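Local coordinates for 2-oxoglutarate-dependent dioxygenase DAO (Oryza sativa subsp. indica, PDB 6KUN), which probably oxidises the plant hormone auxin, indole-3-acetic acid, irreversibly to inactive 2-oxoindole-3-acetic acid, using Fe(II) and 2-oxoglutarate, at residues Phe57-Pro60 against Asp61-Arg65. Residues are numbered along the deposited sequence; the frame is centred on the assembly and turned at random.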
loop_
_atom_site.group_PDB
_atom_site.type_symbol
_atom_site.label_atom_id
_atom_site.label_comp_id
_atom_site.label_asym_id
_atom_site.label_seq_id
_atom_site.Cartn_x
_atom_site.Cartn_y
_atom_site.Cartn_z
ATOM N N PHE B 57 7.388 -10.845 -11.049
ATOM C CA PHE B 57 8.804 -10.473 -11.103
ATOM C C PHE B 57 9.646 -11.330 -10.157
ATOM O O PHE B 57 10.865 -11.399 -10.333
ATOM C CB PHE B 57 9.008 -9.013 -10.799
ATOM C CG PHE B 57 8.660 -8.123 -11.949
ATOM C CD1 PHE B 57 9.337 -8.225 -13.142
ATOM C CD2 PHE B 57 7.646 -7.211 -11.829
ATOM C CE1 PHE B 57 8.998 -7.425 -14.208
ATOM C CE2 PHE B 57 7.328 -6.374 -12.888
ATOM C CZ PHE B 57 7.998 -6.498 -14.085
ATOM N N ASP B 58 9.025 -11.988 -9.186
ATOM C CA ASP B 58 9.761 -12.915 -8.325
ATOM C C ASP B 58 9.890 -14.312 -8.919
ATOM O O ASP B 58 10.453 -15.202 -8.277
ATOM C CB ASP B 58 9.097 -13.012 -6.955
ATOM C CG ASP B 58 9.406 -11.810 -6.072
ATOM O OD1 ASP B 58 10.348 -11.044 -6.387
ATOM O OD2 ASP B 58 8.706 -11.650 -5.063
ATOM N N LEU B 59 9.366 -14.531 -10.112
ATOM C CA LEU B 59 9.475 -15.837 -10.737
ATOM C C LEU B 59 10.943 -16.200 -10.978
ATOM O O LEU B 59 11.783 -15.320 -11.153
ATOM C CB LEU B 59 8.714 -15.831 -12.056
ATOM C CG LEU B 59 7.190 -16.007 -12.028
ATOM C CD1 LEU B 59 6.620 -15.795 -13.428
ATOM C CD2 LEU B 59 6.829 -17.391 -11.498
ATOM N N PRO B 60 11.280 -17.493 -11.007
ATOM C CA PRO B 60 12.629 -17.883 -11.426
ATOM C C PRO B 60 12.907 -17.472 -12.861
ATOM O O PRO B 60 11.994 -17.313 -13.679
ATOM C CB PRO B 60 12.617 -19.423 -11.299
ATOM C CG PRO B 60 11.594 -19.688 -10.235
ATOM C CD PRO B 60 10.523 -18.636 -10.449
ATOM N N ASP B 61 14.201 -17.360 -13.183
ATOM C CA ASP B 61 14.605 -16.849 -14.487
ATOM C C ASP B 61 14.066 -17.710 -15.620
ATOM O O ASP B 61 13.761 -17.202 -16.702
ATOM C CB ASP B 61 16.130 -16.770 -14.587
ATOM C CG ASP B 61 16.709 -15.658 -13.748
ATOM O OD1 ASP B 61 15.968 -15.107 -12.924
ATOM O OD2 ASP B 61 17.910 -15.346 -13.904
ATOM N N ASP B 62 13.977 -19.029 -15.420
ATOM C CA ASP B 62 13.440 -19.856 -16.492
ATOM C C ASP B 62 11.950 -19.580 -16.726
ATOM O O ASP B 62 11.502 -19.534 -17.875
ATOM C CB ASP B 62 13.686 -21.340 -16.215
ATOM C CG ASP B 62 12.919 -21.852 -15.050
ATOM O OD1 ASP B 62 13.131 -21.362 -13.925
ATOM O OD2 ASP B 62 12.105 -22.754 -15.273
ATOM N N ALA B 63 11.160 -19.383 -15.666
ATOM C CA ALA B 63 9.754 -19.060 -15.899
ATOM C C ALA B 63 9.621 -17.714 -16.632
ATOM O O ALA B 63 8.773 -17.557 -17.518
ATOM C CB ALA B 63 8.998 -19.051 -14.570
ATOM N N LYS B 64 10.473 -16.743 -16.300
ATOM C CA LYS B 64 10.433 -15.457 -16.999
ATOM C C LYS B 64 10.776 -15.608 -18.476
ATOM O O LYS B 64 10.129 -14.990 -19.343
ATOM C CB LYS B 64 11.368 -14.463 -16.292
ATOM C CG LYS B 64 10.987 -14.333 -14.825
ATOM C CD LYS B 64 11.193 -12.954 -14.182
ATOM C CE LYS B 64 12.431 -12.900 -13.339
ATOM N NZ LYS B 64 12.540 -11.703 -12.455
ATOM N N ARG B 65 11.749 -16.459 -18.804
ATOM C CA ARG B 65 12.072 -16.676 -20.215
ATOM C C ARG B 65 10.948 -17.407 -20.946
ATOM O O ARG B 65 10.663 -17.129 -22.116
ATOM C CB ARG B 65 13.374 -17.467 -20.344
ATOM C CG ARG B 65 14.482 -16.727 -21.096
ATOM C CD ARG B 65 14.822 -17.378 -22.433
ATOM N NE ARG B 65 15.662 -18.563 -22.280
ATOM C CZ ARG B 65 16.923 -18.548 -21.847
ATOM N NH1 ARG B 65 17.499 -17.401 -21.497
ATOM N NH2 ARG B 65 17.606 -19.685 -21.751
#
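A helix N-terminus with proline at the N-cap position forms the turn between helices 43-57 and 61-66, where Lys64 reaches back from the second helix to the carbonyl that closes the first. The O of Pro60, the N-cap residue, accepts the first-turn bond from Lys64 N at 3.1 Å, nearly in line with the C=O. Lys64 then folds back over the loop: CG lies beside its own backbone N (chi1 -56°), and bends at chi2 and chi3 carry the chain past Leu59, CE passing 3.3 Å from Leu59 O. Its NZ ends 2.7 Å from Phe57 O, in a hydrogen bond tilted 28° from the carbonyl plane. The same NZ forms a salt bridge with Glu87, which probably offsets the nearby guanidinium of Arg157. Cut back to alanine, this position would probably leave Phe57 O without the NZ donor and Glu87 without this salt bridge.

Apolar contacts close the turn on another side. Leu59 brings CB to 4.1 Å from Ala63 CB, with both of its methyls against that same atom, while its CB also meets Lys64 CG at 3.9 Å. On the exposed edge, Asp62 turns its carboxylate back so that OD1 sits 3.3 Å from Pro60 CB; its OD2 pairs with Arg66 one turn on. The side chain of Phe57 leaves its backbone away from the second helix, and its ring meets Phe89 edge-to-face. What results is a short loop linking two helices, closed by a lysine reaching back to the end of the first, in the N-terminal region of a 2-oxoglutarate dioxygenase and joined through Glu87 and Phe89 to strand 86-92 of the larger jelly-roll sheet.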